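Local coordinates for protein alginate lyase (Paenibacillus sp. FPU-7, PDB 6KFN) that breaks down the polysaccharide alginate as a lyase, probably cutting the links between its uronate units by beta-elimination, at residues T203-A208 with S235-A240; W82-L87 with N102-D107; S171-G176 with E196-N201; K36-A41 with S65-G70. All coordinates share one frame; numbering follows the deposited sequence.

Followed from the N terminus, the four contacts close one after another along the beta-helix, and none nests within or crosses another. Contact 4 comes first, closing a loop of 23 residues between 36-41 and 65-70 on early coils. Contact 2 then pairs 82-87 with 102-107 across 14 residues, and here the two contacts touch: Trp82 CZ2 packs 3.5 Å from Ala41 CB. Further along, contact 3 joins strands 174-175 and 199-201, closing 19 residues. Contact 1 begins soon after and, across 26 residues, links the loops that leave strands 199-201 and 223-230. Contacts 1 and 2 stand on opposite sides of the chain's centre, their centres about 30 Å apart.

Contact 1: T203-A208 with S235-A240; sequences TGITGA and SNIVDA
Residues 203-208 and 235-240 lie in loops on successive coils of a right-handed parallel beta-helix, and side chains with one water, not strand pairing, join them. The apolar share falls to two buried isoleucines. Ile205 and Ile237 each hold CG1 anti to the carbonyl carbon, and the two chains cross at about a right angle. Their CD1 methyls stand 3.9 Å apart, and Ile237 CG1 comes to 4.0 Å from Ile205 CB. His183 also touches Ile205. Asn236 adds van der Waals contact with the 205-206 backbone, its CB 3.4 Å from Ile205 O and its CG 3.3 Å from Thr206 O. The polar share is a water bridge: Asn236 ND2 donates to a water at 2.9 Å, which donates to Ile205 O at 2.8 Å; that carbonyl also accepts from Asn234 ND2. On the same strip of chain, Asp239 OD2 bonds Gln242 NE2 and so probably helps position this sodium-binding residue. Within 203-208 the backbone turns at Gly207 through angles at which a CB would jam against Thr206 O. Thr206 OG1, itself bonded to Ala180 O, makes an ST turn by accepting from Ala208 N at 3.0 Å and an angle of 163°.

Contact 2: W82-L87 with N102-D107; sequences WNITGL and NHVQMD
Strands 82-85 and 105-107 run parallel, 9° apart in direction with axes 4.8 Å from each other, and pair Asn83 with Gln105, Ile84 with Met106 and Thr85 with Asp107. They are neighbouring rungs of the right-handed beta-helix; Ile84 N, for instance, reaches Gln105 O in a nearly straight bond of 2.8 Å. Ile84 and Met106 turn to the face that packs on strands 73-77 and 94-99, where Ile84 CD1 meets Val104 CG1 at 3.8 Å and the Ile84 and Met106 side chains lie side by side. On the other face Asn83 and Gln105 point the same way, their amide planes 55° apart. Gln105 NE2 gives a bond of 2.9 Å to Asn83 OD1, arriving from above the plane of that carbonyl, while Gln105 OE1 accepts from Arg131. A water also donates to Asn83 OD1 at 2.8 Å and to His103 O. An alanine in place of Asn83 would remove OD1 and would probably loosen both the Gln105 amide and this water. Asp107 OD2 forms a salt bridge with Arg131. Further along, a second water lies 2.7 Å from Thr85 OG1 and donates to Gln105 O at 2.8 Å.

Contact 3: S171-G176 with E196-N201; sequences SGVRIG and ENSVFN
Val199 CB lies over one face of the Arg174 guanidinium, 4.2 Å above its plane and offset toward the rim. Arg174 and Val199 run side by side, and a bend at chi3 (-79°) turns the guanidinium across, bringing NH1 to 3.8 Å from Val199 CG1. On the opposite face of the sheet, Ile175 CD1 meets the Phe200 ring edge, 4.2 Å from CE1, and both side chains pack on Ile184. The carboxylate of Glu196 takes a bond of 2.7 Å from Ser171 OG on the anti lone pair of OE2, while OE1 forms a salt bridge with Arg225. These pairs stack successive coils of the right-handed beta-helix, parallel strands flanking a corner. There Ser198 OG bridges the two segments, accepting from Val173 N at 3.1 Å and donating to Glu196 O at 2.9 Å, from above that carbonyl's plane. Glu196 O accepts from Gly172 N as well. An alanine in place of Ser198 would remove the hydroxyl and would probably cost Val173 N its acceptor here and Glu196 O one of its two donors. Past the corner, Asn201 N donates to Ile175 O at 2.8 Å. A CB on Gly176 would clash with Asn201 O.

Contact 4: K36-A41 with S65-G70; sequences KGSFKA and SGYSTG
Two early coils of the right-handed beta-helix meet here where strands 34-36 and 63-65 end, and a tyrosine lies across the glycine that follows the first. Lys36 and Ser65 form a parallel bridge, continued by Gly37 N, which donates to Ser65 O at 2.9 Å nearly along the C=O axis. Ser65 OG donates at 2.8 Å to a lone pair of Gly66 O, and the Lys36 chain, its CG anti to the backbone N (chi1 -165°), passes along the same oxygen. The Tyr67 ring lies against the turn just past the first strand: Gly37 N lies over one ring face, offset toward the rim, with Gly37 CA 3.6 Å from Tyr67 OH. Ser38 OG sits at the ring edge, 3.7 Å from Tyr67 CE2, while Lys36 CG approaches obliquely, 3.8 Å from Tyr67 CD1. Gly37 also covers part of a face of Phe39, and a CB there would clash with that ring, which packs on helix 11-19. Lys36 NZ donates at 3.1 Å to a water that donates to Tyr67 O at 2.8 Å. The lysine therefore serves the contact mainly through its methylenes, and its ammonium, linked to Tyr67 O through solvent, probably stays charged.

Contact 1: T203-A208 with S235-A240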
loop_
_atom_site.group_PDB
_atom_site.type_symbol
_atom_site.label_atom_id
_atom_site.label_comp_id
_atom_site.label_asym_id
_atom_site.label_seq_id
_atom_site.Cartn_x
_atom_site.Cartn_y
_atom_site.Cartn_z
ATOM N N THR A 203 3.083 15.471 4.613
ATOM C CA THR A 203 3.151 15.833 6.024
ATOM C C THR A 203 3.217 14.556 6.860
ATOM O O THR A 203 2.410 13.647 6.656
ATOM C CB THR A 203 1.939 16.697 6.381
ATOM O OG1 THR A 203 1.954 17.860 5.551
ATOM C CG2 THR A 203 1.927 17.060 7.857
ATOM N N GLY A 204 4.175 14.497 7.768
ATOM C CA GLY A 204 4.352 13.364 8.642
ATOM C C GLY A 204 5.411 12.353 8.239
ATOM O O GLY A 204 5.817 11.546 9.084
ATOM N N ILE A 205 5.923 12.379 6.989
ATOM C CA ILE A 205 7.069 11.511 6.678
ATOM C C ILE A 205 8.208 11.942 7.605
ATOM O O ILE A 205 8.504 13.131 7.756
ATOM C CB ILE A 205 7.456 11.582 5.193
ATOM C CG1 ILE A 205 6.337 10.959 4.341
ATOM C CG2 ILE A 205 8.791 10.880 4.969
ATOM C CD1 ILE A 205 6.634 10.941 2.841
ATOM N N THR A 206 8.831 10.964 8.269
ATOM C CA THR A 206 9.747 11.251 9.376
ATOM C C THR A 206 11.216 11.285 9.000
ATOM O O THR A 206 12.009 11.861 9.767
ATOM C CB THR A 206 9.629 10.184 10.489
ATOM O OG1 THR A 206 9.981 8.890 9.989
ATOM C CG2 THR A 206 8.257 10.216 11.153
ATOM N N GLY A 207 11.635 10.647 7.901
ATOM C CA GLY A 207 13.036 10.420 7.653
ATOM C C GLY A 207 13.615 9.184 8.334
ATOM O O GLY A 207 14.783 8.874 8.096
ATOM N N ALA A 208 12.853 8.495 9.171
ATOM C CA ALA A 208 13.390 7.347 9.894
ATOM C C ALA A 208 13.737 6.244 8.924
ATOM O O ALA A 208 13.032 5.983 7.959
ATOM C CB ALA A 208 12.340 6.815 10.855
ATOM N N SER A 235 10.749 19.067 5.690
ATOM C CA SER A 235 12.169 18.962 5.422
ATOM C C SER A 235 12.704 17.535 5.510
ATOM O O SER A 235 13.833 17.286 5.061
ATOM C CB SER A 235 12.965 19.875 6.369
ATOM O OG SER A 235 12.642 21.217 6.101
ATOM N N ASN A 236 11.938 16.618 6.096
ATOM C CA ASN A 236 12.356 15.211 6.079
ATOM C C ASN A 236 12.259 14.590 4.682
ATOM O O ASN A 236 12.805 13.512 4.469
ATOM C CB ASN A 236 11.575 14.394 7.091
ATOM C CG ASN A 236 11.843 14.886 8.491
ATOM O OD1 ASN A 236 12.992 14.927 8.905
ATOM N ND2 ASN A 236 10.814 15.294 9.204
ATOM N N ILE A 237 11.514 15.216 3.770
ATOM C CA ILE A 237 11.382 14.722 2.396
ATOM C C ILE A 237 12.485 15.380 1.582
ATOM O O ILE A 237 12.498 16.604 1.399
ATOM C CB ILE A 237 9.993 15.039 1.840
ATOM C CG1 ILE A 237 8.930 14.304 2.645
ATOM C CG2 ILE A 237 9.930 14.692 0.341
ATOM C CD1 ILE A 237 7.500 14.709 2.292
ATOM N N VAL A 238 13.427 14.566 1.120
ATOM C CA VAL A 238 14.601 15.007 0.386
ATOM C C VAL A 238 14.410 14.946 -1.128
ATOM O O VAL A 238 15.014 15.735 -1.849
ATOM C CB VAL A 238 15.823 14.180 0.842
ATOM C CG1 VAL A 238 17.017 14.410 -0.070
ATOM C CG2 VAL A 238 16.119 14.508 2.300
ATOM N N ASP A 239 13.610 14.006 -1.622
ATOM C CA ASP A 239 13.314 13.805 -3.030
ATOM C C ASP A 239 11.854 13.395 -3.122
ATOM O O ASP A 239 11.323 12.790 -2.199
ATOM C CB ASP A 239 14.166 12.699 -3.657
ATOM C CG ASP A 239 15.650 12.959 -3.646
ATOM O OD1 ASP A 239 16.071 14.020 -4.156
ATOM O OD2 ASP A 239 16.390 12.070 -3.138
ATOM N N ALA A 240 11.210 13.657 -4.271
ATOM C CA ALA A 240 9.866 13.106 -4.479
ATOM C C ALA A 240 9.918 11.577 -4.589
ATOM O O ALA A 240 9.222 10.853 -3.867
ATOM C CB ALA A 240 9.214 13.692 -5.726
HETATM O O HOH W 1 7.957 15.089 9.722
#

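Contact 2: W82-L87 with N102-D107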
loop_
_atom_site.group_PDB
_atom_site.type_symbol
_atom_site.label_atom_id
_atom_site.label_comp_id
_atom_site.label_asym_id
_atom_site.label_seq_id
_atom_site.Cartn_x
_atom_site.Cartn_y
_atom_site.Cartn_z
ATOM N N TRP A 82 -10.502 -12.313 -3.163
ATOM C CA TRP A 82 -11.311 -11.565 -2.226
ATOM C C TRP A 82 -11.551 -10.158 -2.756
ATOM O O TRP A 82 -10.625 -9.519 -3.250
ATOM C CB TRP A 82 -10.616 -11.443 -0.846
ATOM C CG TRP A 82 -10.555 -12.739 -0.108
ATOM C CD1 TRP A 82 -9.730 -13.799 -0.408
ATOM C CD2 TRP A 82 -11.402 -13.155 0.977
ATOM N NE1 TRP A 82 -9.980 -14.838 0.441
ATOM C CE2 TRP A 82 -11.021 -14.490 1.283
ATOM C CE3 TRP A 82 -12.409 -12.534 1.727
ATOM C CZ2 TRP A 82 -11.608 -15.194 2.309
ATOM C CZ3 TRP A 82 -12.987 -13.254 2.750
ATOM C CH2 TRP A 82 -12.593 -14.566 3.018
ATOM N N ASN A 83 -12.775 -9.668 -2.585
ATOM C CA ASN A 83 -13.134 -8.255 -2.739
ATOM C C ASN A 83 -13.394 -7.698 -1.349
ATOM O O ASN A 83 -14.281 -8.175 -0.644
ATOM C CB ASN A 83 -14.374 -8.099 -3.598
ATOM C CG ASN A 83 -14.141 -8.502 -5.053
ATOM O OD1 ASN A 83 -12.986 -8.592 -5.509
ATOM N ND2 ASN A 83 -15.216 -8.683 -5.798
ATOM N N ILE A 84 -12.560 -6.745 -0.961
ATOM C CA ILE A 84 -12.589 -6.114 0.359
ATOM C C ILE A 84 -12.976 -4.665 0.124
ATOM O O ILE A 84 -12.202 -3.919 -0.479
ATOM C CB ILE A 84 -11.209 -6.244 1.033
ATOM C CG1 ILE A 84 -10.801 -7.714 1.155
ATOM C CG2 ILE A 84 -11.225 -5.557 2.383
ATOM C CD1 ILE A 84 -9.335 -7.940 1.345
ATOM N N THR A 85 -14.194 -4.275 0.543
ATOM C CA THR A 85 -14.813 -3.066 0.020
ATOM C C THR A 85 -15.427 -2.229 1.127
ATOM O O THR A 85 -16.235 -2.712 1.917
ATOM C CB THR A 85 -15.911 -3.442 -1.001
ATOM O OG1 THR A 85 -15.330 -4.296 -1.981
ATOM C CG2 THR A 85 -16.492 -2.207 -1.630
ATOM N N GLY A 86 -15.105 -0.930 1.120
ATOM C CA GLY A 86 -15.851 0.017 1.920
ATOM C C GLY A 86 -15.634 -0.047 3.398
ATOM O O GLY A 86 -16.446 0.470 4.139
ATOM N N LEU A 87 -14.560 -0.612 3.866
ATOM C CA LEU A 87 -14.289 -0.815 5.275
ATOM C C LEU A 87 -13.218 0.139 5.783
ATOM O O LEU A 87 -12.331 0.559 5.047
ATOM C CB LEU A 87 -13.794 -2.246 5.491
ATOM C CG LEU A 87 -14.850 -3.328 5.184
ATOM C CD1 LEU A 87 -14.212 -4.697 5.120
ATOM C CD2 LEU A 87 -15.894 -3.342 6.240
ATOM N N ASN A 102 -3.679 -13.531 -4.116
ATOM C CA ASN A 102 -3.638 -13.104 -5.495
ATOM C C ASN A 102 -5.035 -12.686 -5.955
ATOM O O ASN A 102 -6.042 -13.266 -5.533
ATOM C CB ASN A 102 -3.142 -14.220 -6.422
ATOM C CG ASN A 102 -1.782 -14.721 -5.996
ATOM O OD1 ASN A 102 -0.775 -14.169 -6.369
ATOM N ND2 ASN A 102 -1.750 -15.698 -5.093
ATOM N N HIS A 103 -5.090 -11.710 -6.857
ATOM C CA HIS A 103 -6.354 -11.251 -7.418
ATOM C C HIS A 103 -7.314 -10.748 -6.339
ATOM O O HIS A 103 -8.530 -10.873 -6.465
ATOM C CB HIS A 103 -7.034 -12.301 -8.305
ATOM C CG HIS A 103 -6.198 -12.682 -9.472
ATOM N ND1 HIS A 103 -6.087 -11.893 -10.585
ATOM C CD2 HIS A 103 -5.439 -13.776 -9.706
ATOM C CE1 HIS A 103 -5.297 -12.478 -11.458
ATOM N NE2 HIS A 103 -4.885 -13.618 -10.954
ATOM N N VAL A 104 -6.750 -10.111 -5.305
ATOM C CA VAL A 104 -7.531 -9.438 -4.272
ATOM C C VAL A 104 -7.770 -8.009 -4.725
ATOM O O VAL A 104 -6.860 -7.334 -5.203
ATOM C CB VAL A 104 -6.766 -9.479 -2.940
ATOM C CG1 VAL A 104 -7.464 -8.667 -1.865
ATOM C CG2 VAL A 104 -6.543 -10.918 -2.474
ATOM N N GLN A 105 -9.019 -7.547 -4.584
ATOM C CA GLN A 105 -9.397 -6.176 -4.902
ATOM C C GLN A 105 -9.822 -5.459 -3.629
ATOM O O GLN A 105 -10.827 -5.822 -3.019
ATOM C CB GLN A 105 -10.538 -6.160 -5.904
ATOM C CG GLN A 105 -10.232 -6.825 -7.206
ATOM C CD GLN A 105 -11.312 -6.603 -8.222
ATOM O OE1 GLN A 105 -11.169 -5.795 -9.100
ATOM N NE2 GLN A 105 -12.443 -7.211 -8.042
ATOM N N MET A 106 -9.050 -4.466 -3.245
ATOM C CA MET A 106 -9.333 -3.601 -2.103
ATOM C C MET A 106 -9.844 -2.261 -2.654
ATOM O O MET A 106 -9.174 -1.664 -3.495
ATOM C CB MET A 106 -8.058 -3.396 -1.293
ATOM C CG MET A 106 -7.657 -4.628 -0.528
ATOM S SD MET A 106 -5.978 -4.623 0.090
ATOM C CE MET A 106 -5.132 -5.110 -1.432
ATOM N N ASP A 107 -11.015 -1.814 -2.201
ATOM C CA ASP A 107 -11.647 -0.650 -2.814
ATOM C C ASP A 107 -12.418 0.109 -1.739
ATOM O O ASP A 107 -13.188 -0.490 -0.998
ATOM C CB ASP A 107 -12.573 -1.153 -3.936
ATOM C CG ASP A 107 -13.088 -0.095 -4.883
ATOM O OD1 ASP A 107 -12.987 1.097 -4.609
ATOM O OD2 ASP A 107 -13.515 -0.518 -6.001
HETATM O O HOH W 2 -11.286 -10.540 -6.560
HETATM O O HOH W 3 -13.269 -4.592 -3.728
#

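Contact 3: S171-G176 with E196-N201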
loop_
_atom_site.group_PDB
_atom_site.type_symbol
_atom_site.label_atom_id
_atom_site.label_comp_id
_atom_site.label_asym_id
_atom_site.label_seq_id
_atom_site.Cartn_x
_atom_site.Cartn_y
_atom_site.Cartn_z
ATOM N N SER A 171 -4.094 2.416 -7.235
ATOM C CA SER A 171 -4.788 3.274 -8.191
ATOM C C SER A 171 -5.771 4.186 -7.496
ATOM O O SER A 171 -6.694 3.724 -6.836
ATOM C CB SER A 171 -5.519 2.410 -9.218
ATOM O OG SER A 171 -6.166 3.182 -10.158
ATOM N N GLY A 172 -5.598 5.502 -7.631
ATOM C CA GLY A 172 -6.558 6.407 -7.030
ATOM C C GLY A 172 -6.556 6.366 -5.517
ATOM O O GLY A 172 -7.622 6.434 -4.889
ATOM N N VAL A 173 -5.387 6.232 -4.912
ATOM C CA VAL A 173 -5.246 6.179 -3.461
ATOM C C VAL A 173 -4.707 7.502 -2.948
ATOM O O VAL A 173 -3.865 8.123 -3.573
ATOM C CB VAL A 173 -4.354 4.965 -3.052
ATOM C CG1 VAL A 173 -4.107 4.804 -1.548
ATOM C CG2 VAL A 173 -4.994 3.659 -3.572
ATOM N N ARG A 174 -5.155 7.888 -1.775
ATOM C CA ARG A 174 -4.600 9.013 -1.040
ATOM C C ARG A 174 -3.781 8.451 0.104
ATOM O O ARG A 174 -4.267 7.620 0.858
ATOM C CB ARG A 174 -5.721 9.871 -0.466
ATOM C CG ARG A 174 -5.249 11.200 0.091
ATOM C CD ARG A 174 -6.480 11.983 0.575
ATOM N NE ARG A 174 -7.136 12.591 -0.566
ATOM C CZ ARG A 174 -6.743 13.721 -1.153
ATOM N NH1 ARG A 174 -5.719 14.423 -0.680
ATOM N NH2 ARG A 174 -7.372 14.158 -2.233
ATOM N N ILE A 175 -2.537 8.884 0.208
ATOM C CA ILE A 175 -1.636 8.405 1.235
ATOM C C ILE A 175 -1.127 9.620 2.002
ATOM O O ILE A 175 -0.715 10.608 1.390
ATOM C CB ILE A 175 -0.492 7.531 0.700
ATOM C CG1 ILE A 175 -1.057 6.464 -0.234
ATOM C CG2 ILE A 175 0.294 6.925 1.843
ATOM C CD1 ILE A 175 -0.008 5.630 -0.943
ATOM N N GLY A 176 -1.159 9.532 3.332
ATOM C CA GLY A 176 -0.835 10.647 4.195
ATOM C C GLY A 176 -2.079 11.408 4.585
ATOM O O GLY A 176 -3.165 11.164 4.045
ATOM N N GLU A 196 -0.683 4.709 -9.749
ATOM C CA GLU A 196 -1.308 5.630 -10.700
ATOM C C GLU A 196 -2.382 6.441 -10.021
ATOM O O GLU A 196 -3.080 5.978 -9.103
ATOM C CB GLU A 196 -1.922 4.889 -11.914
ATOM C CG GLU A 196 -3.058 3.948 -11.510
ATOM C CD GLU A 196 -3.738 3.261 -12.681
ATOM O OE1 GLU A 196 -3.125 3.231 -13.777
ATOM O OE2 GLU A 196 -4.850 2.709 -12.474
ATOM N N ASN A 197 -2.569 7.667 -10.513
ATOM C CA ASN A 197 -3.727 8.493 -10.177
ATOM C C ASN A 197 -3.876 8.739 -8.676
ATOM O O ASN A 197 -5.005 8.912 -8.193
ATOM C CB ASN A 197 -5.020 7.904 -10.752
ATOM C CG ASN A 197 -4.915 7.609 -12.221
ATOM O OD1 ASN A 197 -4.306 8.312 -12.954
ATOM N ND2 ASN A 197 -5.570 6.537 -12.647
ATOM N N SER A 198 -2.771 8.755 -7.956
ATOM C CA SER A 198 -2.775 8.810 -6.509
ATOM C C SER A 198 -2.273 10.180 -6.024
ATOM O O SER A 198 -1.726 10.965 -6.790
ATOM C CB SER A 198 -1.970 7.643 -5.942
ATOM O OG SER A 198 -2.635 6.403 -6.244
ATOM N N VAL A 199 -2.505 10.441 -4.733
ATOM C CA VAL A 199 -2.177 11.722 -4.129
ATOM C C VAL A 199 -1.412 11.457 -2.843
ATOM O O VAL A 199 -1.885 10.714 -1.976
ATOM C CB VAL A 199 -3.420 12.581 -3.850
ATOM C CG1 VAL A 199 -3.000 13.926 -3.220
ATOM C CG2 VAL A 199 -4.206 12.804 -5.125
ATOM N N PHE A 200 -0.245 12.087 -2.720
ATOM C CA PHE A 200 0.662 11.897 -1.595
ATOM C C PHE A 200 0.710 13.179 -0.769
ATOM O O PHE A 200 1.198 14.207 -1.234
ATOM C CB PHE A 200 2.059 11.548 -2.099
ATOM C CG PHE A 200 2.067 10.450 -3.133
ATOM C CD1 PHE A 200 1.344 9.267 -2.943
ATOM C CD2 PHE A 200 2.744 10.614 -4.332
ATOM C CE1 PHE A 200 1.305 8.296 -3.944
ATOM C CE2 PHE A 200 2.729 9.633 -5.314
ATOM C CZ PHE A 200 2.001 8.476 -5.132
ATOM N N ASN A 201 0.216 13.106 0.469
ATOM C CA ASN A 201 0.314 14.209 1.428
ATOM C C ASN A 201 1.514 13.907 2.308
ATOM O O ASN A 201 1.458 13.069 3.209
ATOM C CB ASN A 201 -0.968 14.325 2.244
ATOM C CG ASN A 201 -0.894 15.439 3.270
ATOM O OD1 ASN A 201 0.205 15.912 3.597
ATOM N ND2 ASN A 201 -2.027 15.829 3.786
HETATM O O HOH W 4 -7.544 5.522 -10.575
#

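Contact 4: K36-A41 with S65-G70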
loop_
_atom_site.group_PDB
_atom_site.type_symbol
_atom_site.label_atom_id
_atom_site.label_comp_id
_atom_site.label_asym_id
_atom_site.label_seq_id
_atom_site.Cartn_x
_atom_site.Cartn_y
_atom_site.Cartn_z
ATOM N N LYS A 36 -13.742 -6.111 16.579
ATOM C CA LYS A 36 -12.406 -6.215 17.141
ATOM C C LYS A 36 -11.915 -7.651 17.060
ATOM O O LYS A 36 -12.585 -8.574 17.528
ATOM C CB LYS A 36 -12.377 -5.719 18.574
ATOM C CG LYS A 36 -10.964 -5.470 19.049
ATOM C CD LYS A 36 -10.927 -4.753 20.375
ATOM C CE LYS A 36 -11.168 -3.269 20.239
ATOM N NZ LYS A 36 -10.819 -2.618 21.550
ATOM N N GLY A 37 -10.745 -7.817 16.464
ATOM C CA GLY A 37 -10.180 -9.114 16.259
ATOM C C GLY A 37 -8.953 -8.996 15.375
ATOM O O GLY A 37 -8.601 -7.919 14.875
ATOM N N SER A 38 -8.376 -10.178 15.158
ATOM C CA SER A 38 -7.313 -10.378 14.182
ATOM C C SER A 38 -7.908 -11.279 13.098
ATOM O O SER A 38 -7.867 -12.497 13.196
ATOM C CB SER A 38 -6.079 -10.981 14.824
ATOM O OG SER A 38 -5.717 -10.242 15.978
ATOM N N PHE A 39 -8.570 -10.696 12.127
ATOM C CA PHE A 39 -9.420 -11.483 11.215
ATOM C C PHE A 39 -8.603 -12.079 10.075
ATOM O O PHE A 39 -7.693 -11.442 9.562
ATOM C CB PHE A 39 -10.493 -10.547 10.689
ATOM C CG PHE A 39 -11.403 -10.075 11.792
ATOM C CD1 PHE A 39 -12.234 -10.967 12.449
ATOM C CD2 PHE A 39 -11.407 -8.747 12.173
ATOM C CE1 PHE A 39 -13.022 -10.541 13.517
ATOM C CE2 PHE A 39 -12.178 -8.305 13.237
ATOM C CZ PHE A 39 -12.982 -9.217 13.891
ATOM N N LYS A 40 -8.938 -13.324 9.702
ATOM C CA LYS A 40 -8.174 -14.139 8.765
ATOM C C LYS A 40 -9.030 -14.568 7.579
ATOM O O LYS A 40 -9.984 -15.325 7.739
ATOM C CB LYS A 40 -7.595 -15.365 9.473
ATOM C CG LYS A 40 -6.622 -15.041 10.616
ATOM C CD LYS A 40 -6.332 -16.272 11.470
ATOM C CE LYS A 40 -5.531 -15.913 12.708
ATOM N NZ LYS A 40 -6.248 -14.907 13.567
ATOM N N ALA A 41 -8.681 -14.065 6.406
ATOM C CA ALA A 41 -9.347 -14.395 5.150
ATOM C C ALA A 41 -8.476 -15.442 4.431
ATOM O O ALA A 41 -7.516 -15.090 3.759
ATOM C CB ALA A 41 -9.544 -13.132 4.321
ATOM N N SER A 65 -11.033 -3.491 13.720
ATOM C CA SER A 65 -9.999 -3.025 14.627
ATOM C C SER A 65 -9.217 -4.194 15.200
ATOM O O SER A 65 -9.823 -5.205 15.595
ATOM C CB SER A 65 -10.598 -2.262 15.777
ATOM O OG SER A 65 -9.562 -1.799 16.646
ATOM N N GLY A 66 -7.890 -4.069 15.298
ATOM C CA GLY A 66 -7.149 -4.985 16.141
ATOM C C GLY A 66 -7.322 -4.645 17.608
ATOM O O GLY A 66 -8.066 -3.746 18.000
ATOM N N TYR A 67 -6.579 -5.373 18.431
ATOM C CA TYR A 67 -6.606 -5.180 19.875
ATOM C C TYR A 67 -5.646 -4.119 20.361
ATOM O O TYR A 67 -5.849 -3.589 21.462
ATOM C CB TYR A 67 -6.213 -6.470 20.560
ATOM C CG TYR A 67 -7.148 -7.599 20.244
ATOM C CD1 TYR A 67 -8.394 -7.659 20.842
ATOM C CD2 TYR A 67 -6.784 -8.608 19.367
ATOM C CE1 TYR A 67 -9.262 -8.696 20.592
ATOM C CE2 TYR A 67 -7.638 -9.649 19.086
ATOM C CZ TYR A 67 -8.879 -9.698 19.718
ATOM O OH TYR A 67 -9.745 -10.735 19.454
ATOM N N SER A 68 -4.570 -3.869 19.625
ATOM C CA SER A 68 -3.537 -2.940 20.043
ATOM C C SER A 68 -2.726 -2.557 18.820
ATOM O O SER A 68 -2.442 -3.430 17.983
ATOM C CB SER A 68 -2.632 -3.690 21.021
ATOM O OG SER A 68 -1.367 -3.140 21.163
ATOM N N THR A 69 -2.300 -1.290 18.725
ATOM C CA THR A 69 -1.433 -0.906 17.621
ATOM C C THR A 69 -0.106 -1.630 17.673
ATOM O O THR A 69 0.621 -1.600 16.681
ATOM C CB THR A 69 -1.147 0.617 17.585
ATOM O OG1 THR A 69 -0.651 1.003 18.862
ATOM C CG2 THR A 69 -2.394 1.384 17.216
ATOM N N GLY A 70 0.269 -2.238 18.809
ATOM C CA GLY A 70 1.520 -2.942 18.903
ATOM C C GLY A 70 1.538 -4.377 18.448
ATOM O O GLY A 70 2.623 -4.975 18.464
HETATM O O HOH W 5 -8.252 -1.359 20.508
HETATM O O HOH W 6 -8.291 -3.778 22.889
#